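Local coordinates for OBCA, Oxalate Biosynthetic Component A (PDB 4NNB), which is a bacterial protein that joins an N-terminal domain to a domain of the TIM-barrel clan and holds a magnesium ion and oxaloacetate in the model, at residues 113-125 with 139-151. Residues are numbered along the deposited sequence; the frame is centred on the assembly and turned at random.
Sequences AHFPKPWLAALSN and GWIVSEQGDLLWE
Asp147 turns its CG beside its own backbone N (chi1 -57°), which carries the carboxylate across to Lys117, at the first turn of helix 117-121. There OD2 accepts the Lys117 backbone N at 2.7 Å, nearly straight at the hydrogen. The N-H meets the anti side of the carboxylate, 21° out of its plane. The same oxygen lies 3.4 Å from Pro116 CA, Pro116 being the N-cap residue. Lys117 has its CG anti to its own backbone N (chi1 178°), and its extended chain runs alongside the turn Ser143-Gly146: CD comes 3.4 Å from Gln145 O, while NZ goes on to the carbonyl of Arg484. One residue before the N-cap, Phe115 and Leu148 form an antiparallel hydrogen-bonded pair, Phe115 N giving to Leu148 O at 2.7 Å and Leu148 N returning to Phe115 O. Their CB atoms touch at 3.6 Å on the face of the sheet that carries these two side chains, and Leu120 reaches that face too, its side chain crossing that of Leu148 at about a right angle with CD1 3.8 Å from Leu148 CG. Helices 125-137 and 172-180 cover this cluster. At the far end Trp150 N bonds to Ala113 O, and Trp140 CZ3 comes to 3.8 Å from His114 CA; the NE1 of Trp140 is held by His157. Strand 114-115 is an outer strand of a three-stranded antiparallel sheet, paired with one arm of the hairpin 141-149, within the N-terminal domain. Where strand 114-115 gives way to the helix, the direct bond from Lys117 N, with perhaps a modest contribution from the helix start, would probably favour the ionised carboxylate of Asp147.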
loop_
_atom_site.group_PDB
_atom_site.type_symbol
_atom_site.label_atom_id
_atom_site.label_comp_id
_atom_site.label_asym_id
_atom_site.label_seq_id
_atom_site.Cartn_x
_atom_site.Cartn_y
_atom_site.Cartn_z
ATOM N N ALA A 113 -13.915 25.494 -6.488
ATOM C CA ALA A 113 -12.964 24.425 -6.211
ATOM C C ALA A 113 -12.963 23.397 -7.329
ATOM O O ALA A 113 -13.451 22.276 -7.167
ATOM C CB ALA A 113 -13.276 23.751 -4.868
ATOM N N HIS A 114 -12.422 23.784 -8.475
ATOM C CA HIS A 114 -12.233 22.837 -9.562
ATOM C C HIS A 114 -10.907 23.091 -10.260
ATOM O O HIS A 114 -10.261 24.122 -10.046
ATOM C CB HIS A 114 -13.425 22.831 -10.532
ATOM C CG HIS A 114 -13.415 23.939 -11.542
ATOM N ND1 HIS A 114 -12.730 25.122 -11.367
ATOM C CD2 HIS A 114 -14.022 24.032 -12.753
ATOM C CE1 HIS A 114 -12.916 25.899 -12.423
ATOM N NE2 HIS A 114 -13.696 25.257 -13.277
ATOM N N PHE A 115 -10.486 22.139 -11.074
ATOM C CA PHE A 115 -9.241 22.287 -11.795
ATOM C C PHE A 115 -9.495 21.713 -13.171
ATOM O O PHE A 115 -9.300 20.515 -13.391
ATOM C CB PHE A 115 -8.132 21.522 -11.095
ATOM C CG PHE A 115 -6.872 22.303 -10.928
ATOM C CD1 PHE A 115 -6.635 23.010 -9.764
ATOM C CD2 PHE A 115 -5.917 22.316 -11.926
ATOM C CE1 PHE A 115 -5.470 23.735 -9.603
ATOM C CE2 PHE A 115 -4.740 23.034 -11.769
ATOM C CZ PHE A 115 -4.520 23.746 -10.605
ATOM N N PRO A 116 -9.965 22.569 -14.090
ATOM C CA PRO A 116 -10.360 22.151 -15.435
ATOM C C PRO A 116 -9.221 21.453 -16.148
ATOM O O PRO A 116 -8.061 21.812 -15.968
ATOM C CB PRO A 116 -10.682 23.474 -16.136
ATOM C CG PRO A 116 -11.027 24.421 -15.032
ATOM C CD PRO A 116 -10.141 24.019 -13.882
ATOM N N LYS A 117 -9.564 20.462 -16.956
ATOM C CA LYS A 117 -8.573 19.742 -17.748
ATOM C C LYS A 117 -7.608 20.630 -18.562
ATOM O O LYS A 117 -6.400 20.373 -18.559
ATOM C CB LYS A 117 -9.262 18.715 -18.652
ATOM C CG LYS A 117 -8.306 17.943 -19.559
ATOM C CD LYS A 117 -9.042 16.777 -20.209
ATOM C CE LYS A 117 -8.147 15.991 -21.146
ATOM N NZ LYS A 117 -8.597 14.565 -21.239
ATOM N N PRO A 118 -8.125 21.669 -19.254
ATOM C CA PRO A 118 -7.176 22.518 -19.997
ATOM C C PRO A 118 -6.118 23.205 -19.121
ATOM O O PRO A 118 -5.039 23.518 -19.636
ATOM C CB PRO A 118 -8.075 23.572 -20.662
ATOM C CG PRO A 118 -9.441 22.958 -20.703
ATOM C CD PRO A 118 -9.523 22.090 -19.467
ATOM N N TRP A 119 -6.396 23.436 -17.841
ATOM C CA TRP A 119 -5.375 24.018 -16.973
ATOM C C TRP A 119 -4.207 23.065 -16.801
ATOM O O TRP A 119 -3.043 23.464 -16.881
ATOM C CB TRP A 119 -5.932 24.350 -15.595
ATOM C CG TRP A 119 -6.876 25.487 -15.571
ATOM C CD1 TRP A 119 -7.456 26.104 -16.648
ATOM C CD2 TRP A 119 -7.371 26.154 -14.412
ATOM N NE1 TRP A 119 -8.282 27.109 -16.221
ATOM C CE2 TRP A 119 -8.251 27.158 -14.854
ATOM C CE3 TRP A 119 -7.166 25.988 -13.039
ATOM C CZ2 TRP A 119 -8.919 28.000 -13.970
ATOM C CZ3 TRP A 119 -7.827 26.827 -12.167
ATOM C CH2 TRP A 119 -8.691 27.824 -12.635
ATOM N N LEU A 120 -4.526 21.797 -16.561
ATOM C CA LEU A 120 -3.506 20.791 -16.314
ATOM C C LEU A 120 -2.818 20.430 -17.618
ATOM O O LEU A 120 -1.652 20.039 -17.631
ATOM C CB LEU A 120 -4.140 19.535 -15.697
ATOM C CG LEU A 120 -4.640 19.644 -14.251
ATOM C CD1 LEU A 120 -5.621 18.516 -13.923
ATOM C CD2 LEU A 120 -3.468 19.591 -13.309
ATOM N N ALA A 121 -3.551 20.559 -18.715
ATOM C CA ALA A 121 -3.021 20.181 -20.025
ATOM C C ALA A 121 -1.990 21.194 -20.505
ATOM O O ALA A 121 -1.218 20.919 -21.422
ATOM C CB ALA A 121 -4.149 20.028 -21.040
ATOM N N ALA A 122 -1.988 22.363 -19.869
ATOM C CA ALA A 122 -1.038 23.428 -20.159
ATOM C C ALA A 122 0.351 23.121 -19.598
ATOM O O ALA A 122 1.300 23.879 -19.816
ATOM C CB ALA A 122 -1.554 24.749 -19.599
ATOM N N LEU A 123 0.473 22.006 -18.878
ATOM C CA LEU A 123 1.717 21.696 -18.198
ATOM C C LEU A 123 2.385 20.454 -18.759
ATOM O O LEU A 123 1.763 19.665 -19.470
ATOM C CB LEU A 123 1.457 21.502 -16.702
ATOM C CG LEU A 123 0.607 22.600 -16.073
ATOM C CD1 LEU A 123 0.208 22.232 -14.655
ATOM C CD2 LEU A 123 1.393 23.899 -16.082
ATOM N N SER A 124 3.658 20.287 -18.421
ATOM C CA SER A 124 4.367 19.053 -18.699
ATOM C C SER A 124 3.666 17.908 -17.979
ATOM O O SER A 124 3.024 18.123 -16.940
ATOM C CB SER A 124 5.793 19.153 -18.190
ATOM O OG SER A 124 5.810 19.380 -16.795
ATOM N N ASN A 125 3.787 16.700 -18.523
ATOM C CA ASN A 125 3.181 15.534 -17.896
ATOM C C ASN A 125 3.614 15.384 -16.449
ATOM O O ASN A 125 2.798 15.097 -15.581
ATOM C CB ASN A 125 3.490 14.258 -18.682
ATOM C CG ASN A 125 2.638 14.123 -19.924
ATOM O OD1 ASN A 125 1.661 14.852 -20.104
ATOM N ND2 ASN A 125 2.996 13.176 -20.789
ATOM N N GLY A 139 -8.334 14.277 -1.580
ATOM C CA GLY A 139 -9.717 13.871 -1.772
ATOM C C GLY A 139 -10.449 14.518 -2.938
ATOM O O GLY A 139 -11.665 14.345 -3.087
ATOM N N TRP A 140 -9.734 15.281 -3.760
ATOM C CA TRP A 140 -10.344 15.763 -5.004
ATOM C C TRP A 140 -10.498 14.554 -5.905
ATOM O O TRP A 140 -9.747 13.587 -5.776
ATOM C CB TRP A 140 -9.446 16.781 -5.713
ATOM C CG TRP A 140 -9.251 18.097 -5.013
ATOM C CD1 TRP A 140 -8.847 18.292 -3.720
ATOM C CD2 TRP A 140 -9.377 19.409 -5.596
ATOM N NE1 TRP A 140 -8.736 19.645 -3.458
ATOM C CE2 TRP A 140 -9.059 20.346 -4.592
ATOM C CE3 TRP A 140 -9.743 19.873 -6.863
ATOM C CZ2 TRP A 140 -9.095 21.734 -4.822
ATOM C CZ3 TRP A 140 -9.777 21.251 -7.092
ATOM C CH2 TRP A 140 -9.453 22.161 -6.077
ATOM N N ILE A 141 -11.456 14.595 -6.822
ATOM C CA ILE A 141 -11.652 13.463 -7.725
ATOM C C ILE A 141 -11.611 13.879 -9.190
ATOM O O ILE A 141 -11.781 15.054 -9.517
ATOM C CB ILE A 141 -12.956 12.684 -7.404
ATOM C CG1 ILE A 141 -14.172 13.609 -7.433
ATOM C CG2 ILE A 141 -12.852 12.026 -6.019
ATOM C CD1 ILE A 141 -14.954 13.571 -8.724
ATOM N N VAL A 142 -11.365 12.909 -10.063
ATOM C CA VAL A 142 -11.349 13.162 -11.499
ATOM C C VAL A 142 -12.751 12.953 -12.071
ATOM O O VAL A 142 -13.371 11.917 -11.827
ATOM C CB VAL A 142 -10.371 12.215 -12.214
ATOM C CG1 VAL A 142 -10.494 12.352 -13.721
ATOM C CG2 VAL A 142 -8.934 12.464 -11.752
ATOM N N SER A 143 -13.264 13.925 -12.821
ATOM C CA SER A 143 -14.587 13.763 -13.448
ATOM C C SER A 143 -14.491 13.019 -14.784
ATOM O O SER A 143 -13.393 12.758 -15.280
ATOM C CB SER A 143 -15.244 15.125 -13.675
ATOM O OG SER A 143 -14.620 15.797 -14.759
ATOM N N GLU A 144 -15.633 12.697 -15.392
ATOM C CA GLU A 144 -15.606 12.015 -16.695
ATOM C C GLU A 144 -14.963 12.873 -17.791
ATOM O O GLU A 144 -14.455 12.352 -18.781
ATOM C CB GLU A 144 -17.003 11.555 -17.132
ATOM C CG GLU A 144 -17.005 10.728 -18.432
ATOM C CD GLU A 144 -15.918 9.641 -18.462
ATOM O OE1 GLU A 144 -15.772 8.893 -17.463
ATOM O OE2 GLU A 144 -15.206 9.541 -19.493
ATOM N N GLN A 145 -14.970 14.188 -17.606
ATOM C CA GLN A 145 -14.356 15.075 -18.588
ATOM C C GLN A 145 -12.873 15.257 -18.296
ATOM O O GLN A 145 -12.160 15.925 -19.048
ATOM C CB GLN A 145 -15.073 16.433 -18.634
ATOM C CG GLN A 145 -16.521 16.366 -19.143
ATOM C CD GLN A 145 -17.479 15.725 -18.147
ATOM O OE1 GLN A 145 -17.321 15.871 -16.929
ATOM N NE2 GLN A 145 -18.476 15.004 -18.662
ATOM N N GLY A 146 -12.403 14.658 -17.202
ATOM C CA GLY A 146 -10.996 14.733 -16.858
ATOM C C GLY A 146 -10.622 15.985 -16.087
ATOM O O GLY A 146 -9.440 16.324 -16.005
ATOM N N ASP A 147 -11.619 16.677 -15.539
ATOM C CA ASP A 147 -11.368 17.813 -14.657
ATOM C C ASP A 147 -11.160 17.294 -13.234
ATOM O O ASP A 147 -11.690 16.244 -12.883
ATOM C CB ASP A 147 -12.573 18.769 -14.624
ATOM C CG ASP A 147 -12.965 19.290 -16.001
ATOM O OD1 ASP A 147 -14.183 19.436 -16.231
ATOM O OD2 ASP A 147 -12.077 19.548 -16.838
ATOM N N LEU A 148 -10.411 18.028 -12.415
ATOM C CA LEU A 148 -10.364 17.731 -10.983
ATOM C C LEU A 148 -11.450 18.510 -10.257
ATOM O O LEU A 148 -11.623 19.711 -10.489
ATOM C CB LEU A 148 -9.014 18.081 -10.377
ATOM C CG LEU A 148 -7.770 17.451 -10.982
ATOM C CD1 LEU A 148 -6.541 17.852 -10.169
ATOM C CD2 LEU A 148 -7.909 15.937 -11.065
ATOM N N LEU A 149 -12.176 17.824 -9.375
ATOM C CA LEU A 149 -13.291 18.429 -8.651
ATOM C C LEU A 149 -13.165 18.172 -7.155
ATOM O O LEU A 149 -12.808 17.069 -6.745
ATOM C CB LEU A 149 -14.614 17.838 -9.149
ATOM C CG LEU A 149 -14.897 17.917 -10.654
ATOM C CD1 LEU A 149 -16.307 17.455 -10.972
ATOM C CD2 LEU A 149 -14.692 19.330 -11.148
ATOM N N TRP A 150 -13.463 19.180 -6.341
ATOM C CA TRP A 150 -13.639 18.964 -4.906
ATOM C C TRP A 150 -15.130 19.035 -4.620
ATOM O O TRP A 150 -15.753 20.065 -4.845
ATOM C CB TRP A 150 -12.875 20.015 -4.108
ATOM C CG TRP A 150 -13.101 19.999 -2.615
ATOM C CD1 TRP A 150 -13.700 20.974 -1.867
ATOM C CD2 TRP A 150 -12.701 18.973 -1.691
ATOM N NE1 TRP A 150 -13.697 20.617 -0.540
ATOM C CE2 TRP A 150 -13.094 19.397 -0.404
ATOM C CE3 TRP A 150 -12.060 17.742 -1.828
ATOM C CZ2 TRP A 150 -12.862 18.625 0.743
ATOM C CZ3 TRP A 150 -11.833 16.976 -0.690
ATOM C CH2 TRP A 150 -12.224 17.424 0.579
ATOM N N GLU A 151 -15.706 17.929 -4.159
ATOM C CA GLU A 151 -17.156 17.843 -4.013
ATOM C C GLU A 151 -17.624 18.003 -2.573
ATOM O O GLU A 151 -18.494 17.267 -2.107
ATOM C CB GLU A 151 -17.666 16.527 -4.596
ATOM C CG GLU A 151 -17.294 16.342 -6.065
ATOM C CD GLU A 151 -17.975 15.145 -6.696
ATOM O OE1 GLU A 151 -17.980 14.060 -6.078
ATOM O OE2 GLU A 151 -18.506 15.289 -7.816
#